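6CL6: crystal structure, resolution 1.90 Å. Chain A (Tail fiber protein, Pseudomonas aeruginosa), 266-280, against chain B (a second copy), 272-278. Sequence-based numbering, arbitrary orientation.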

ATOM      1  N   THR A 266     -47.674  29.204 -20.469  1.00 37.78           N
ATOM      2  CA  THR A 266     -49.100  29.523 -20.547  1.00 40.50           C
ATOM      3  C   THR A 266     -49.597  29.350 -21.975  1.00 45.99           C
ATOM      4  O   THR A 266     -48.843  29.521 -22.936  1.00 31.05           O
ATOM      5  CB  THR A 266     -49.400  30.959 -20.094  1.00 33.62           C
ATOM      6  OG1 THR A 266     -48.861  31.887 -21.036  1.00 34.56           O
ATOM      7  CG2 THR A 266     -48.807  31.224 -18.717  1.00 36.48           C
ATOM      8  N   ALA A 267     -50.884  29.023 -22.109  1.00 32.57           N
ATOM      9  CA  ALA A 267     -51.477  28.890 -23.434  1.00 43.25           C
ATOM     10  C   ALA A 267     -51.348  30.183 -24.220  1.00 33.18           C
ATOM     11  O   ALA A 267     -51.020  30.174 -25.415  1.00 32.20           O
ATOM     12  CB  ALA A 267     -52.939  28.484 -23.302  1.00 25.26           C
ATOM     13  N   ALA A 268     -51.646  31.315 -23.575  1.00 30.88           N
ATOM     14  CA  ALA A 268     -51.532  32.601 -24.251  1.00 40.58           C
ATOM     15  C   ALA A 268     -50.102  32.846 -24.713  1.00 33.10           C
ATOM     16  O   ALA A 268     -49.869  33.251 -25.857  1.00 26.58           O
ATOM     17  CB  ALA A 268     -51.997  33.720 -23.324  1.00 39.63           C
ATOM     18  N   GLY A 269     -49.130  32.631 -23.824  1.00 35.04           N
ATOM     19  CA  GLY A 269     -47.739  32.797 -24.211  1.00 30.85           C
ATOM     20  C   GLY A 269     -47.338  31.874 -25.341  1.00 27.74           C
ATOM     21  O   GLY A 269     -46.625  32.283 -26.265  1.00 29.81           O
ATOM     22  N   ALA A 270     -47.789  30.620 -25.284  1.00 23.86           N
ATOM     23  CA  ALA A 270     -47.502  29.680 -26.363  1.00 23.87           C
ATOM     24  C   ALA A 270     -48.065  30.185 -27.687  1.00 23.61           C
ATOM     25  O   ALA A 270     -47.380  30.177 -28.720  1.00 23.62           O
ATOM     26  CB  ALA A 270     -48.087  28.312 -26.030  1.00 30.32           C
ATOM     27  N   ARG A 271     -49.306  30.657 -27.670  1.00 25.87           N
ATOM     28  CA  ARG A 271     -49.914  31.155 -28.900  1.00 28.53           C
ATOM     29  C   ARG A 271     -49.138  32.341 -29.447  1.00 27.20           C
ATOM     30  O   ARG A 271     -48.966  32.473 -30.666  1.00 26.30           O
ATOM     31  CB  ARG A 271     -51.373  31.546 -28.649  1.00 28.14           C
ATOM     32  CG  ARG A 271     -52.302  30.372 -28.405  1.00 24.25           C
ATOM     33  CD  ARG A 271     -53.765  30.838 -28.512  1.00 32.90           C
ATOM     34  NE  ARG A 271     -54.026  31.961 -27.624  1.00 23.39           N
ATOM     35  CZ  ARG A 271     -54.499  31.857 -26.379  1.00 52.37           C
ATOM     36  NH1 ARG A 271     -54.759  30.669 -25.847  1.00 27.86           N
ATOM     37  NH2 ARG A 271     -54.711  32.949 -25.665  1.00 25.29           N
ATOM     38  N   SER A 272     -48.643  33.211 -28.564  1.00 27.45           N
ATOM     39  CA  SER A 272     -47.863  34.346 -29.028  1.00 35.90           C
ATOM     40  C   SER A 272     -46.563  33.897 -29.686  1.00 39.52           C
ATOM     41  O   SER A 272     -46.093  34.524 -30.645  1.00 28.57           O
ATOM     42  CB  SER A 272     -47.562  35.288 -27.864  1.00 33.92           C
ATOM     43  OG  SER A 272     -46.754  36.367 -28.317  1.00 34.27           O
ATOM     44  N   THR A 273     -45.958  32.824 -29.175  1.00 30.73           N
ATOM     45  CA  THR A 273     -44.694  32.369 -29.726  1.00 43.86           C
ATOM     46  C   THR A 273     -44.859  31.880 -31.153  1.00 35.22           C
ATOM     47  O   THR A 273     -44.000  32.152 -32.003  1.00 27.58           O
ATOM     48  CB  THR A 273     -44.101  31.258 -28.856  1.00 31.05           C
ATOM     49  OG1 THR A 273     -43.773  31.802 -27.576  1.00 30.72           O
ATOM     50  CG2 THR A 273     -42.867  30.628 -29.517  1.00 31.07           C
ATOM     51  N   ILE A 274     -45.945  31.160 -31.439  1.00 26.13           N
ATOM     52  CA  ILE A 274     -46.155  30.615 -32.774  1.00 25.47           C
ATOM     53  C   ILE A 274     -47.187  31.410 -33.565  1.00 23.95           C
ATOM     54  O   ILE A 274     -47.618  30.969 -34.629  1.00 29.54           O
ATOM     55  CB  ILE A 274     -46.523  29.121 -32.699  1.00 23.45           C
ATOM     56  CG1 ILE A 274     -47.870  28.912 -32.029  1.00 32.45           C
ATOM     57  CG2 ILE A 274     -45.439  28.362 -31.946  1.00 26.96           C
ATOM     58  CD1 ILE A 274     -48.428  27.510 -32.216  1.00 29.27           C
ATOM     59  N   GLY A 275     -47.570  32.586 -33.079  1.00 27.23           N
ATOM     60  CA  GLY A 275     -48.476  33.459 -33.809  1.00 28.20           C
ATOM     61  C   GLY A 275     -49.831  32.853 -34.095  1.00 32.19           C
ATOM     62  O   GLY A 275     -50.381  33.048 -35.189  1.00 27.30           O
ATOM     63  N   ALA A 276     -50.393  32.138 -33.134  1.00 23.83           N
ATOM     64  CA  ALA A 276     -51.664  31.467 -33.342  1.00 28.25           C
ATOM     65  C   ALA A 276     -52.812  32.267 -32.751  1.00 22.25           C
ATOM     66  O   ALA A 276     -52.658  32.972 -31.750  1.00 31.93           O
ATOM     67  CB  ALA A 276     -51.655  30.071 -32.726  1.00 29.58           C
ATOM     68  N   GLY A 277     -53.981  32.122 -33.372  1.00 24.41           N
ATOM     69  CA  GLY A 277     -55.199  32.715 -32.866  1.00 23.58           C
ATOM     70  C   GLY A 277     -55.990  31.722 -32.017  1.00 23.67           C
ATOM     71  O   GLY A 277     -55.612  30.558 -31.845  1.00 27.10           O
ATOM     72  N   VAL A 278     -57.077  32.224 -31.448  1.00 22.56           N
ATOM     73  CA  VAL A 278     -57.951  31.448 -30.573  1.00 24.61           C
ATOM     74  C   VAL A 278     -59.209  31.035 -31.340  1.00 21.96           C
ATOM     75  O   VAL A 278     -59.539  31.633 -32.383  1.00 24.57           O
ATOM     76  CB  VAL A 278     -58.326  32.240 -29.301  1.00 32.98           C
ATOM     77  CG1 VAL A 278     -57.092  32.507 -28.427  1.00 28.37           C
ATOM     78  CG2 VAL A 278     -59.043  33.555 -29.637  1.00 26.45           C
ATOM     79  N   PRO A 279     -59.922  30.016 -30.885  1.00 32.13           N
ATOM     80  CA  PRO A 279     -61.106  29.572 -31.626  1.00 28.93           C
ATOM     81  C   PRO A 279     -62.220  30.598 -31.562  1.00 26.27           C
ATOM     82  O   PRO A 279     -62.429  31.261 -30.545  1.00 23.88           O
ATOM     83  CB  PRO A 279     -61.519  28.273 -30.928  1.00 27.59           C
ATOM     84  CG  PRO A 279     -60.272  27.854 -30.095  1.00 26.97           C
ATOM     85  CD  PRO A 279     -59.614  29.148 -29.721  1.00 26.50           C
ATOM     86  N   ALA A 280     -62.936  30.733 -32.669  1.00 24.98           N
ATOM     87  CA  ALA A 280     -64.209  31.443 -32.646  1.00 22.27           C
ATOM     88  C   ALA A 280     -65.255  30.549 -31.982  1.00 25.08           C
ATOM     89  O   ALA A 280     -65.134  29.318 -31.963  1.00 24.69           O
ATOM     90  CB  ALA A 280     -64.635  31.844 -34.055  1.00 20.52           C
TER
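Chain B 272-278: STIGAGV

Chain B lays the last turn of its helix and the extended loop after it against the helix of chain A and the loop that follows it, a contact built from one isoleucine knob and two hydrogen bonds to backbone carbonyls.

In both copies residue 275 leaves helical phi/psi, G275(A) and G275(B) each taking a positive phi (61° in chain B), and residues 276 to 278 follow with extended phi/psi. The nearest CA atoms are offset in sequence, although I274, A276 and G277 each also touch their namesake. I274(B) lies over the start of the chain A helix, its CA 3.9 Å from the CA of A267(A), whereas the CA of G277(B) lies 3.9 Å from that of P279(A). A276(B) and G277(B) follow V278(A) and P279(A) in the same order, so the loops run in broadly the same direction.

I274(B), with chi angles of 66° and 171°, is the knob. It sits among A267(A), A270(A), R271(A) and I274(A), and it gives up more surface than any other residue here. Its CG2 reaches CB of A270(A) at 3.5 Å and its CD1 meets CD1 of I274(A) at 3.8 Å. CB of A267(A) lies 3.4 Å from I274(B) O and 4.4 Å from I274(B) CB.

That same carbonyl accepts a hydrogen bond from R271(A) NH1 at 2.9 Å, approached at the guanidinium edge. The CA-to-CB bond of R271(A) points sideways to chain B, but the end of the side chain comes nearer.

Farther along, backbone meets backbone. G277(B) N donates to G277(A) O at 3.0 Å, and A276(B) CA adds a CA-H...O contact to that oxygen at 3.2 Å. P279(A) packs CD against G275(B) O at 3.3 Å.

Glycine at G277(B) answers to the partner: an ideal CB would lie 3.0 Å from P279(A) CA. At G275(B) positive phi alone favours glycine, and an ideal CB would also lie 3.2 Å from R271(A) NH1.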

ATOM      1  N   SER B 272     -55.636  22.013 -28.229  1.00 34.43           N
ATOM      2  CA  SER B 272     -56.398  22.072 -26.991  1.00 42.01           C
ATOM      3  C   SER B 272     -55.534  22.599 -25.858  1.00 34.48           C
ATOM      4  O   SER B 272     -55.975  23.446 -25.068  1.00 34.47           O
ATOM      5  CB  SER B 272     -56.958  20.690 -26.648  1.00 41.57           C
ATOM      6  OG  SER B 272     -57.715  20.725 -25.445  1.00 46.50           O
ATOM      7  N   THR B 273     -54.271  22.142 -25.794  1.00 36.33           N
ATOM      8  CA  THR B 273     -53.391  22.543 -24.709  1.00 34.50           C
ATOM      9  C   THR B 273     -53.152  24.047 -24.695  1.00 34.42           C
ATOM     10  O   THR B 273     -53.123  24.661 -23.624  1.00 34.43           O
ATOM     11  CB  THR B 273     -52.049  21.804 -24.829  1.00 34.52           C
ATOM     12  OG1 THR B 273     -52.271  20.401 -24.650  1.00 34.61           O
ATOM     13  CG2 THR B 273     -51.076  22.311 -23.795  1.00 34.52           C
ATOM     14  N   ILE B 274     -52.939  24.656 -25.868  1.00 25.09           N
ATOM     15  CA  ILE B 274     -52.647  26.087 -25.942  1.00 24.97           C
ATOM     16  C   ILE B 274     -53.873  26.894 -26.365  1.00 24.74           C
ATOM     17  O   ILE B 274     -53.763  28.092 -26.608  1.00 28.48           O
ATOM     18  CB  ILE B 274     -51.462  26.378 -26.868  1.00 27.28           C
ATOM     19  CG1 ILE B 274     -51.799  26.038 -28.311  1.00 27.87           C
ATOM     20  CG2 ILE B 274     -50.212  25.587 -26.405  1.00 34.12           C
ATOM     21  CD1 ILE B 274     -50.751  26.507 -29.320  1.00 29.98           C
ATOM     22  N   GLY B 275     -55.031  26.252 -26.465  1.00 34.03           N
ATOM     23  CA  GLY B 275     -56.256  26.992 -26.773  1.00 32.47           C
ATOM     24  C   GLY B 275     -56.232  27.694 -28.109  1.00 34.26           C
ATOM     25  O   GLY B 275     -56.661  28.859 -28.202  1.00 30.64           O
ATOM     26  N   ALA B 276     -55.746  27.021 -29.147  1.00 26.07           N
ATOM     27  CA  ALA B 276     -55.643  27.632 -30.457  1.00 30.14           C
ATOM     28  C   ALA B 276     -56.777  27.172 -31.374  1.00 24.37           C
ATOM     29  O   ALA B 276     -57.269  26.044 -31.286  1.00 25.22           O
ATOM     30  CB  ALA B 276     -54.284  27.305 -31.080  1.00 26.52           C
ATOM     31  N   GLY B 277     -57.163  28.052 -32.279  1.00 27.16           N
ATOM     32  CA  GLY B 277     -58.121  27.704 -33.316  1.00 29.22           C
ATOM     33  C   GLY B 277     -57.451  27.143 -34.560  1.00 34.09           C
ATOM     34  O   GLY B 277     -56.228  27.084 -34.671  1.00 30.16           O
ATOM     35  N   VAL B 278     -58.285  26.710 -35.504  1.00 26.68           N
ATOM     36  CA  VAL B 278     -57.813  26.151 -36.765  1.00 28.72           C
ATOM     37  C   VAL B 278     -57.973  27.180 -37.880  1.00 24.23           C
ATOM     38  O   VAL B 278     -58.688  28.183 -37.715  1.00 27.24           O
ATOM     39  CB  VAL B 278     -58.552  24.844 -37.100  1.00 24.66           C
ATOM     40  CG1 VAL B 278     -58.284  23.795 -36.016  1.00 29.52           C
ATOM     41  CG2 VAL B 278     -60.051  25.074 -37.283  1.00 27.31           C
TER